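Local coordinates for protein phospholipase C-beta (PLC-beta) (PDB 3QR0) that belongs to the phospholipase C-beta family, joining PH, EF-hand-like and C2 domains to a TIM-barrel domain built from X and Y parts that holds a calcium ion, at residues Y332-H338 with Q594-F600; S337-T343 with I355-V359; T343-L347 with R577-S581; L367-D373 with L414-C420. All blocks are in the same frame, centred on the assembly; numbering follows the deposited sequence.

Contact 1. Residues Y332-H338 with Q594-F600; sequences YYINSSH and QLVALNF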
# COMPACT_ATOMS: atom_id res chain seq x y z
N TYR A 332 11.56 7.97 12.61
CA TYR A 332 10.59 7.29 11.76
C TYR A 332 10.99 7.27 10.30
O TYR A 332 11.64 8.18 9.81
CB TYR A 332 9.22 7.97 11.89
CG TYR A 332 8.70 7.95 13.29
CD1 TYR A 332 7.85 6.93 13.72
CD2 TYR A 332 9.07 8.93 14.20
CE1 TYR A 332 7.38 6.90 15.03
CE2 TYR A 332 8.61 8.90 15.50
CZ TYR A 332 7.77 7.89 15.92
OH TYR A 332 7.33 7.88 17.21
N TYR A 333 10.56 6.22 9.60
CA TYR A 333 10.53 6.24 8.15
C TYR A 333 9.19 6.86 7.79
O TYR A 333 8.15 6.46 8.32
CB TYR A 333 10.63 4.83 7.58
CG TYR A 333 11.92 4.12 7.88
CD1 TYR A 333 13.16 4.70 7.60
CD2 TYR A 333 11.92 2.84 8.43
CE1 TYR A 333 14.35 4.04 7.87
CE2 TYR A 333 13.10 2.17 8.71
CZ TYR A 333 14.31 2.77 8.43
OH TYR A 333 15.49 2.10 8.71
N ILE A 334 9.22 7.86 6.90
CA ILE A 334 8.05 8.67 6.57
C ILE A 334 7.79 8.57 5.06
O ILE A 334 8.66 8.89 4.25
CB ILE A 334 8.26 10.14 6.98
CG1 ILE A 334 8.65 10.24 8.46
CG2 ILE A 334 7.00 10.97 6.70
CD1 ILE A 334 8.89 11.67 8.95
N ASN A 335 6.60 8.11 4.70
CA ASN A 335 6.23 7.84 3.31
C ASN A 335 6.29 9.14 2.48
O ASN A 335 5.60 10.12 2.82
CB ASN A 335 4.83 7.21 3.30
CG ASN A 335 4.43 6.64 1.95
OD1 ASN A 335 5.18 6.69 0.97
ND2 ASN A 335 3.23 6.09 1.90
N SER A 336 7.11 9.14 1.43
CA SER A 336 7.50 10.36 0.72
C SER A 336 7.45 10.28 -0.81
O SER A 336 7.90 9.30 -1.42
CB SER A 336 8.92 10.75 1.13
OG SER A 336 9.00 10.98 2.53
N SER A 337 6.94 11.36 -1.41
CA SER A 337 6.77 11.47 -2.86
C SER A 337 7.69 12.54 -3.46
O SER A 337 7.85 13.62 -2.89
CB SER A 337 5.31 11.84 -3.15
OG SER A 337 5.16 12.37 -4.45
N HIS A 338 8.29 12.24 -4.61
CA HIS A 338 9.12 13.18 -5.37
C HIS A 338 8.36 13.80 -6.56
O HIS A 338 7.57 13.10 -7.21
CB HIS A 338 10.37 12.46 -5.92
CG HIS A 338 11.17 13.29 -6.88
ND1 HIS A 338 11.28 12.99 -8.22
CD2 HIS A 338 11.91 14.41 -6.69
CE1 HIS A 338 12.04 13.89 -8.81
NE2 HIS A 338 12.44 14.76 -7.90
N GLN A 594 14.87 9.26 6.54
CA GLN A 594 13.45 9.26 6.87
C GLN A 594 12.55 9.57 5.68
O GLN A 594 11.49 8.95 5.53
CB GLN A 594 13.16 10.26 7.99
CG GLN A 594 13.97 10.04 9.25
CD GLN A 594 15.32 10.75 9.21
OE1 GLN A 594 15.75 11.23 8.17
NE2 GLN A 594 15.97 10.81 10.35
N LEU A 595 12.96 10.52 4.85
CA LEU A 595 12.14 11.00 3.75
C LEU A 595 12.73 10.53 2.42
O LEU A 595 13.37 11.30 1.71
CB LEU A 595 12.02 12.53 3.80
CG LEU A 595 11.36 13.14 5.05
CD1 LEU A 595 11.55 14.66 5.07
CD2 LEU A 595 9.89 12.79 5.11
N VAL A 596 12.51 9.26 2.11
CA VAL A 596 13.07 8.65 0.91
C VAL A 596 12.05 8.79 -0.23
O VAL A 596 11.19 7.93 -0.43
CB VAL A 596 13.46 7.19 1.19
CG1 VAL A 596 14.10 6.56 -0.04
CG2 VAL A 596 14.42 7.14 2.36
N ALA A 597 12.16 9.90 -0.97
CA ALA A 597 11.16 10.32 -1.95
C ALA A 597 11.16 9.50 -3.25
O ALA A 597 12.20 9.27 -3.87
CB ALA A 597 11.32 11.79 -2.28
N LEU A 598 9.97 9.06 -3.65
CA LEU A 598 9.81 8.23 -4.83
C LEU A 598 8.82 8.85 -5.80
O LEU A 598 7.94 9.61 -5.40
CB LEU A 598 9.34 6.83 -4.42
CG LEU A 598 10.25 6.09 -3.43
CD1 LEU A 598 9.55 4.87 -2.86
CD2 LEU A 598 11.56 5.71 -4.10
N ASN A 599 8.97 8.51 -7.07
CA ASN A 599 8.00 8.90 -8.08
C ASN A 599 6.79 7.96 -8.01
O ASN A 599 6.86 6.83 -8.47
CB ASN A 599 8.64 8.87 -9.46
CG ASN A 599 9.74 9.90 -9.61
OD1 ASN A 599 9.54 11.07 -9.30
ND2 ASN A 599 10.90 9.47 -10.07
N PHE A 600 5.69 8.46 -7.46
CA PHE A 600 4.49 7.66 -7.22
C PHE A 600 3.79 7.20 -8.49
O PHE A 600 3.01 6.25 -8.45
CB PHE A 600 3.50 8.39 -6.30
CG PHE A 600 3.71 8.10 -4.84
CD1 PHE A 600 4.95 8.31 -4.25
CD2 PHE A 600 2.68 7.60 -4.05
CE1 PHE A 600 5.16 8.04 -2.92
CE2 PHE A 600 2.88 7.33 -2.71
CZ PHE A 600 4.12 7.54 -2.14
O HOH W 1 10.74 7.20 3.27
O HOH W 2 8.98 6.80 0.94
O HOH W 3 5.56 11.29 -6.87
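Tyr-332 O lies against Gln-594, whose CG comes within 3.0 Å of it; this buried carbonyl has no hydrogen-bonding partner in the model. The bend of Gln-594 at chi2 (87°) carries its amide off to Thr-569, Gln-567 and Ala-330. Two residues on, Ile-334 N donates to Gln-594 O (2.9 Å), while Ile-334 CB runs alongside Leu-595 CD2 at 3.6 Å, and a water bridges Ile-334 O to Val-596 N. Asn-335 brings OD1 to the edge of the Phe-600 ring, 3.4 Å from CZ, and the same oxygen is bonded to Asn-610. Ser-336 OG sits beside its own backbone N (chi1 -60°), from where it donates to Ile-334 O and rests on Leu-595 CD2. A second water links Ser-336 N to Val-596 O, and Ser-336 O accepts the N-H of Leu-598 (3.1 Å) from well above the carbonyl plane. Ser-337 packs CB obliquely on the Phe-600 ring; its OG is hydrogen-bonded to Thr-340 OG1 and shares a water with Phe-600 N and His-338 O. Next, His-338 N bonds to Leu-598 O (2.8 Å), and ND1 donates to Asn-599 OD1 (2.8 Å) nearly in the ring plane, with the amide turned 58° from the imidazole. Water thus substitutes for direct backbone bonding midway along this seam between X and Y parts, and the Asn-599 bond probably helps fix the rotation of the His-338 ring.

Contact 2. Residues S337-T343 with I355-V359; sequences SHNTYLT and IYRQV. With CA (calcium ion), chain B.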
# COMPACT_ATOMS: atom_id res chain seq x y z
N SER A 337 6.94 11.36 -1.41
CA SER A 337 6.77 11.47 -2.86
C SER A 337 7.69 12.54 -3.46
O SER A 337 7.85 13.62 -2.89
CB SER A 337 5.31 11.84 -3.15
OG SER A 337 5.16 12.37 -4.45
N HIS A 338 8.29 12.24 -4.61
CA HIS A 338 9.12 13.18 -5.37
C HIS A 338 8.36 13.80 -6.56
O HIS A 338 7.57 13.10 -7.21
CB HIS A 338 10.37 12.46 -5.92
CG HIS A 338 11.17 13.29 -6.88
ND1 HIS A 338 11.28 12.99 -8.22
CD2 HIS A 338 11.91 14.41 -6.69
CE1 HIS A 338 12.04 13.89 -8.81
NE2 HIS A 338 12.44 14.76 -7.90
N ASN A 339 8.64 15.07 -6.86
CA ASN A 339 7.96 15.85 -7.94
C ASN A 339 6.53 15.35 -8.10
O ASN A 339 6.13 14.83 -9.15
CB ASN A 339 8.72 15.80 -9.28
CG ASN A 339 9.93 16.75 -9.34
OD1 ASN A 339 10.16 17.56 -8.44
ND2 ASN A 339 10.70 16.66 -10.42
N THR A 340 5.78 15.51 -7.02
CA THR A 340 4.46 14.91 -6.84
C THR A 340 3.47 15.31 -7.92
O THR A 340 2.60 14.52 -8.31
CB THR A 340 3.90 15.32 -5.46
OG1 THR A 340 4.90 15.10 -4.46
CG2 THR A 340 2.63 14.55 -5.12
N TYR A 341 3.61 16.55 -8.40
CA TYR A 341 2.77 17.11 -9.46
C TYR A 341 2.81 16.35 -10.79
O TYR A 341 1.87 16.46 -11.58
CB TYR A 341 3.11 18.60 -9.69
CG TYR A 341 4.56 18.85 -10.04
CD1 TYR A 341 4.97 18.92 -11.37
CD2 TYR A 341 5.53 19.03 -9.05
CE1 TYR A 341 6.30 19.14 -11.71
CE2 TYR A 341 6.85 19.24 -9.37
CZ TYR A 341 7.23 19.30 -10.71
OH TYR A 341 8.55 19.51 -11.04
N LEU A 342 3.87 15.59 -11.05
CA LEU A 342 4.03 14.89 -12.33
C LEU A 342 3.31 13.54 -12.34
O LEU A 342 3.45 12.73 -11.42
CB LEU A 342 5.52 14.69 -12.65
CG LEU A 342 6.31 15.97 -12.88
CD1 LEU A 342 7.80 15.68 -13.05
CD2 LEU A 342 5.77 16.76 -14.08
N THR A 343 2.54 13.29 -13.40
CA THR A 343 1.82 12.03 -13.53
C THR A 343 2.46 11.06 -14.52
O THR A 343 1.97 9.95 -14.69
CB THR A 343 0.36 12.27 -13.92
OG1 THR A 343 0.30 12.93 -15.19
CG2 THR A 343 -0.34 13.11 -12.85
N ILE A 355 -3.46 14.47 -8.69
CA ILE A 355 -2.40 13.58 -8.20
C ILE A 355 -2.03 13.85 -6.74
O ILE A 355 -1.69 12.92 -6.01
CB ILE A 355 -1.13 13.64 -9.12
CG1 ILE A 355 -0.12 12.54 -8.76
CG2 ILE A 355 -0.46 15.01 -9.04
CD1 ILE A 355 -0.68 11.13 -8.83
N TYR A 356 -2.12 15.10 -6.29
CA TYR A 356 -1.87 15.43 -4.88
C TYR A 356 -2.87 14.75 -3.95
O TYR A 356 -2.49 14.22 -2.91
CB TYR A 356 -1.85 16.94 -4.64
CG TYR A 356 -0.55 17.58 -5.08
CD1 TYR A 356 0.54 17.68 -4.22
CD2 TYR A 356 -0.41 18.06 -6.38
CE1 TYR A 356 1.73 18.25 -4.64
CE2 TYR A 356 0.77 18.63 -6.81
CZ TYR A 356 1.84 18.72 -5.94
OH TYR A 356 3.01 19.30 -6.39
N ARG A 357 -4.14 14.76 -4.33
CA ARG A 357 -5.16 14.07 -3.55
C ARG A 357 -4.84 12.57 -3.55
O ARG A 357 -4.84 11.95 -2.50
CB ARG A 357 -6.56 14.32 -4.13
CG ARG A 357 -6.98 15.77 -4.16
CD ARG A 357 -8.45 15.95 -4.52
NE ARG A 357 -8.78 17.37 -4.68
CZ ARG A 357 -8.71 18.06 -5.82
NH1 ARG A 357 -8.35 17.50 -6.96
NH2 ARG A 357 -9.03 19.35 -5.81
N GLN A 358 -4.54 12.01 -4.71
CA GLN A 358 -4.30 10.56 -4.81
C GLN A 358 -3.09 10.11 -3.99
O GLN A 358 -3.14 9.07 -3.34
CB GLN A 358 -4.15 10.11 -6.26
CG GLN A 358 -5.44 10.22 -7.08
CD GLN A 358 -6.59 9.45 -6.47
OE1 GLN A 358 -6.44 8.31 -6.03
NE2 GLN A 358 -7.77 10.07 -6.45
N VAL A 359 -2.01 10.89 -4.03
CA VAL A 359 -0.81 10.54 -3.27
C VAL A 359 -1.06 10.59 -1.76
O VAL A 359 -0.64 9.68 -1.02
CB VAL A 359 0.39 11.44 -3.68
CG1 VAL A 359 1.56 11.28 -2.71
CG2 VAL A 359 0.82 11.10 -5.10
CA CA B . 11.62 19.21 -7.86
O HOH W 4 13.30 17.45 -7.76
O HOH W 5 12.87 19.00 -9.96
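Thr-340 CG2 sits over one face of the Tyr-356 ring in a CH-pi contact, 4.1 Å from the ring centroid and 25° off the normal, shifted toward the rim. That methyl is anti to the backbone N of Thr-340, and the same methyl also meets Val-359 CG2 at 3.9 Å. Tyr-341 lies side by side with Tyr-356 and points the same way; its CB is 3.4 Å from Tyr-356 OH, which also lies at the edge of the Tyr-341 ring. Ile-355 places CG2 only 3.2 Å from Thr-340 O, and Thr-343 CG2 slides past the Ile-355 side chain in the opposite direction, 3.8 Å from Ile-355 CB. At the other end, Ser-337 CB touches Val-359 CG1. The contact across the two segments is therefore mostly carbon packing. What positions it is polar: Ser-337 OG and Thr-340 OG1 share a 2.7 Å hydrogen bond, Thr-340 OG1 is also bonded to Glu-368 N of strand 366-372, a type I turn from Asn-339 to Leu-342 is closed by Leu-342 N on Asn-339 O, and Tyr-356 OH is bonded to Glu-368 O. On the far side of this turn, Asn-339 OD1 binds the calcium ion at 2.3 Å; its ND2 donates to a water on the metal, and a second metal-bound water is bonded to His-338 NE2. The loop 337-343 is thus wedged between helix 354-361 and the calcium ion, while strand 366-372 borders both segments and helix 393-403 packs on Tyr-356 through Val-396 and Ile-400.

Contact 3. Residues T343-L347 with R577-S581; sequences TGHQL and RVDSS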
# COMPACT_ATOMS: atom_id res chain seq x y z
N THR A 343 2.54 13.29 -13.40
CA THR A 343 1.82 12.03 -13.53
C THR A 343 2.46 11.06 -14.52
O THR A 343 1.97 9.95 -14.69
CB THR A 343 0.36 12.27 -13.92
OG1 THR A 343 0.30 12.93 -15.19
CG2 THR A 343 -0.34 13.11 -12.85
N GLY A 344 3.56 11.48 -15.16
CA GLY A 344 4.30 10.61 -16.06
C GLY A 344 5.78 10.96 -16.19
O GLY A 344 6.50 11.00 -15.19
N HIS A 345 6.20 11.21 -17.42
CA HIS A 345 7.60 11.49 -17.77
C HIS A 345 8.03 12.84 -17.19
O HIS A 345 7.23 13.78 -17.14
CB HIS A 345 7.71 11.51 -19.30
CG HIS A 345 9.11 11.36 -19.83
ND1 HIS A 345 9.93 12.44 -20.07
CD2 HIS A 345 9.80 10.27 -20.23
CE1 HIS A 345 11.07 12.02 -20.57
NE2 HIS A 345 11.02 10.70 -20.68
N GLN A 346 9.28 12.93 -16.76
CA GLN A 346 9.81 14.14 -16.12
C GLN A 346 9.94 15.35 -17.06
O GLN A 346 9.94 16.49 -16.61
CB GLN A 346 11.18 13.88 -15.49
CG GLN A 346 11.20 12.85 -14.36
CD GLN A 346 10.51 13.35 -13.11
OE1 GLN A 346 10.88 14.38 -12.55
NE2 GLN A 346 9.50 12.62 -12.66
N LEU A 347 10.07 15.09 -18.36
CA LEU A 347 10.33 16.16 -19.34
C LEU A 347 9.16 16.45 -20.27
O LEU A 347 9.00 17.59 -20.70
CB LEU A 347 11.56 15.82 -20.19
CG LEU A 347 12.86 15.49 -19.45
CD1 LEU A 347 13.94 15.17 -20.47
CD2 LEU A 347 13.28 16.64 -18.54
N ARG A 577 17.08 10.22 -14.41
CA ARG A 577 15.92 9.32 -14.43
C ARG A 577 14.72 10.03 -15.03
O ARG A 577 13.68 10.20 -14.39
CB ARG A 577 15.59 8.84 -13.01
CG ARG A 577 16.68 8.01 -12.36
CD ARG A 577 16.30 7.67 -10.92
NE ARG A 577 17.32 6.88 -10.24
CZ ARG A 577 17.47 5.56 -10.35
NH1 ARG A 577 16.67 4.83 -11.13
NH2 ARG A 577 18.45 4.96 -9.68
N VAL A 578 14.86 10.43 -16.29
CA VAL A 578 13.85 11.23 -16.98
C VAL A 578 12.52 10.49 -17.18
O VAL A 578 11.47 11.12 -17.32
CB VAL A 578 14.37 11.76 -18.34
CG1 VAL A 578 15.55 12.70 -18.13
CG2 VAL A 578 14.76 10.61 -19.28
N ASP A 579 12.56 9.15 -17.15
CA ASP A 579 11.35 8.32 -17.28
C ASP A 579 10.62 8.09 -15.95
O ASP A 579 9.66 7.31 -15.89
CB ASP A 579 11.68 6.98 -17.94
CG ASP A 579 12.67 6.12 -17.13
OD1 ASP A 579 13.31 6.62 -16.17
OD2 ASP A 579 12.81 4.93 -17.49
N SER A 580 11.09 8.76 -14.89
CA SER A 580 10.48 8.73 -13.56
C SER A 580 10.67 7.39 -12.86
O SER A 580 9.93 7.05 -11.93
CB SER A 580 9.00 9.14 -13.62
OG SER A 580 8.85 10.38 -14.31
N SER A 581 11.71 6.66 -13.27
CA SER A 581 12.10 5.43 -12.60
C SER A 581 12.60 5.76 -11.20
O SER A 581 12.97 6.90 -10.92
CB SER A 581 13.19 4.71 -13.40
OG SER A 581 14.36 5.49 -13.46
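Ser-580 OG is gripped twice by the facing loop: it donates to Gly-344 O at 2.6 Å and accepts from Gln-346 NE2 at 2.9 Å. The second bond is nearly straight (170°) and lies in the amide plane of Gln-346. A bend at chi2 (-69°) of Gln-346 turns its amide so that NE2 meets the serine hydroxyl, and its OE1 is held by the ND2 of Asn-339, a calcium ligand. Gln-346 N donates to Val-578 O (2.9 Å), nearly along the C=O axis. The same oxygen stands 3.2 Å above the centre of the His-345 imidazole, so it lies over the ring face, at a poor angle for a hydrogen bond with either ring nitrogen. His-345 ND1 instead takes the N-H of Leu-347. Further out, Leu-347 CD1 packs on Val-578 CG1 at 3.8 Å, an apolar touch near the surface. The loop 577-581 presents these groups through a type I turn, Ser-580 N bonding to Arg-577 O; Arg-577 itself forms a salt bridge with Glu-546. The contact ties the loop that follows strand 332-334 to the one between strand 569-572 and helix 586-589, linking X and Y parts beside the calcium site.

Contact 4. Residues L367-D373 with L414-C420; sequences LELDCWD and LSFENHC. With CA (calcium ion), chain B.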
# COMPACT_ATOMS: atom_id res chain seq x y z
N LEU A 367 5.37 15.59 0.43
CA LEU A 367 5.08 15.92 -0.96
C LEU A 367 6.03 16.99 -1.43
O LEU A 367 6.64 17.70 -0.62
CB LEU A 367 3.65 16.46 -1.09
CG LEU A 367 2.55 15.75 -0.32
CD1 LEU A 367 1.25 16.55 -0.43
CD2 LEU A 367 2.35 14.33 -0.81
N GLU A 368 6.14 17.14 -2.75
CA GLU A 368 6.98 18.17 -3.33
C GLU A 368 6.17 19.10 -4.23
O GLU A 368 5.32 18.66 -5.01
CB GLU A 368 8.11 17.53 -4.13
CG GLU A 368 9.13 18.53 -4.65
CD GLU A 368 10.37 17.86 -5.20
OE1 GLU A 368 10.39 16.61 -5.24
OE2 GLU A 368 11.32 18.57 -5.60
N LEU A 369 6.45 20.40 -4.10
CA LEU A 369 5.82 21.44 -4.90
C LEU A 369 6.94 22.29 -5.49
O LEU A 369 7.66 22.97 -4.75
CB LEU A 369 4.90 22.31 -4.03
CG LEU A 369 3.62 21.71 -3.41
CD1 LEU A 369 3.91 20.68 -2.32
CD2 LEU A 369 2.74 22.82 -2.84
N ASP A 370 7.10 22.21 -6.81
CA ASP A 370 8.08 23.03 -7.55
C ASP A 370 7.38 24.30 -8.00
O ASP A 370 6.60 24.27 -8.97
CB ASP A 370 8.60 22.28 -8.78
CG ASP A 370 9.55 21.15 -8.44
OD1 ASP A 370 9.71 20.79 -7.25
OD2 ASP A 370 10.14 20.58 -9.38
N CYS A 371 7.68 25.41 -7.34
CA CYS A 371 6.95 26.66 -7.55
C CYS A 371 7.70 27.61 -8.49
O CYS A 371 8.88 27.89 -8.27
CB CYS A 371 6.67 27.34 -6.21
SG CYS A 371 5.87 26.24 -5.02
N TRP A 372 7.01 28.10 -9.51
CA TRP A 372 7.57 29.04 -10.49
C TRP A 372 6.62 30.23 -10.70
O TRP A 372 5.41 30.14 -10.42
CB TRP A 372 7.81 28.33 -11.83
CG TRP A 372 8.79 27.18 -11.73
CD1 TRP A 372 8.51 25.90 -11.35
CD2 TRP A 372 10.19 27.22 -12.01
NE1 TRP A 372 9.66 25.13 -11.38
CE2 TRP A 372 10.70 25.92 -11.78
CE3 TRP A 372 11.07 28.22 -12.44
CZ2 TRP A 372 12.06 25.60 -11.95
CZ3 TRP A 372 12.42 27.91 -12.61
CH2 TRP A 372 12.89 26.61 -12.37
N ASP A 373 7.16 31.34 -11.19
CA ASP A 373 6.36 32.51 -11.52
C ASP A 373 5.44 32.18 -12.68
O ASP A 373 5.90 31.69 -13.71
CB ASP A 373 7.24 33.71 -11.91
CG ASP A 373 7.91 34.38 -10.72
OD1 ASP A 373 7.59 34.05 -9.56
OD2 ASP A 373 8.78 35.24 -10.95
N LEU A 414 5.54 19.45 3.41
CA LEU A 414 5.54 19.93 2.04
C LEU A 414 6.93 20.45 1.69
O LEU A 414 7.40 21.42 2.28
CB LEU A 414 4.50 21.02 1.83
CG LEU A 414 3.07 20.67 2.22
CD1 LEU A 414 2.15 21.84 1.92
CD2 LEU A 414 2.59 19.42 1.51
N SER A 415 7.57 19.79 0.75
CA SER A 415 8.89 20.17 0.27
C SER A 415 8.73 21.17 -0.87
O SER A 415 8.31 20.81 -1.97
CB SER A 415 9.68 18.93 -0.19
OG SER A 415 10.95 19.29 -0.70
N PHE A 416 9.02 22.44 -0.57
CA PHE A 416 8.97 23.51 -1.56
C PHE A 416 10.32 23.63 -2.27
O PHE A 416 11.36 23.80 -1.63
CB PHE A 416 8.64 24.85 -0.90
CG PHE A 416 7.18 25.07 -0.63
CD1 PHE A 416 6.50 26.14 -1.20
CD2 PHE A 416 6.47 24.20 0.19
CE1 PHE A 416 5.14 26.34 -0.95
CE2 PHE A 416 5.11 24.39 0.44
CZ PHE A 416 4.45 25.46 -0.13
N GLU A 417 10.30 23.53 -3.59
CA GLU A 417 11.43 23.94 -4.40
C GLU A 417 11.00 25.28 -4.99
O GLU A 417 10.20 25.34 -5.93
CB GLU A 417 11.72 22.91 -5.49
CG GLU A 417 13.05 23.10 -6.16
CD GLU A 417 13.19 22.24 -7.40
OE1 GLU A 417 13.07 21.00 -7.29
OE2 GLU A 417 13.42 22.81 -8.49
N ASN A 418 11.51 26.35 -4.40
CA ASN A 418 10.97 27.69 -4.61
C ASN A 418 11.77 28.49 -5.64
O ASN A 418 12.94 28.79 -5.42
CB ASN A 418 10.98 28.41 -3.26
CG ASN A 418 10.04 29.58 -3.21
OD1 ASN A 418 9.67 30.16 -4.23
ND2 ASN A 418 9.65 29.96 -1.99
N HIS A 419 11.14 28.82 -6.76
CA HIS A 419 11.79 29.64 -7.79
C HIS A 419 11.07 30.96 -8.03
O HIS A 419 11.36 31.66 -9.00
CB HIS A 419 11.88 28.86 -9.11
CG HIS A 419 12.61 27.56 -8.98
ND1 HIS A 419 13.97 27.46 -9.10
CD2 HIS A 419 12.15 26.31 -8.70
CE1 HIS A 419 14.33 26.20 -8.91
NE2 HIS A 419 13.25 25.49 -8.67
N CYS A 420 10.16 31.33 -7.13
CA CYS A 420 9.30 32.49 -7.35
C CYS A 420 9.97 33.80 -6.96
O CYS A 420 10.81 33.85 -6.06
CB CYS A 420 7.99 32.34 -6.58
SG CYS A 420 6.87 31.15 -7.30
CA CA B . 11.62 19.21 -7.86
O HOH W 6 11.81 19.99 -3.00
O HOH W 7 10.06 31.56 -11.34
O HOH W 5 12.87 19.00 -9.96
O HOH W 4 13.30 17.45 -7.76
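Glu-417 reaches from its strand across to Asp-370: its CB is already 3.4 Å from Asp-370 OD1. With CG anti to the backbone N (chi1 -167°) and the chain extended beyond it, the carboxylate arrives at the calcium ion, which OE1 binds at 2.4 Å. OE1 also lies 3.4 Å from Glu-368 OE2, another ligand of the metal. OE2 turns away and accepts the N-H of His-419 NE2 (2.7 Å) on its anti lone pair, with Thr-503 as a further partner. The His-419 ring in turn forms an offset stack with the six-membered ring of Trp-372, centroids 3.8 Å apart and planes 6° from parallel. Asp-370 binds calcium through both oxygens, OD2 being also hydrogen-bonded to Tyr-341 OH, and a water joins Glu-368 OE2 to Ser-415 OG, which has Lys-469 as a further partner. Beneath, parallel strands carry five backbone bonds, from Ser-415 N on Leu-367 O (2.7 Å) to His-419 N on Cys-371 O. Leu-367, Leu-369 and Cys-371 line the opposite face with Leu-414 and Phe-416. Three carboxylates thus gather round the calcium ion, Asn-339 and two waters complete its site, and Arg-570 pairs with the other oxygen of Glu-368.

Overall arrangement
All four contacts belong to the TIM-barrel part of the chain. Contacts 1 and 3, their centres about 17 Å apart, each span over two hundred residues to join X and Y parts; contacts 2 and 4 are local to the X part and follow one another within the span of contact 1, helix 354-361 leading into strand 366-372. The segments of contacts 2 and 3 alternate. Contact 2 is central: it shares Ser-337 and His-338 with contact 1 and Thr-343 with contact 3, each centre about 12 Å away. Contacts 2 and 4, about 13 Å apart, supply the calcium ligands, all from the X part, while contacts 1 and 3 lie alongside and bring Y-part residues such as Asn-599 near the site.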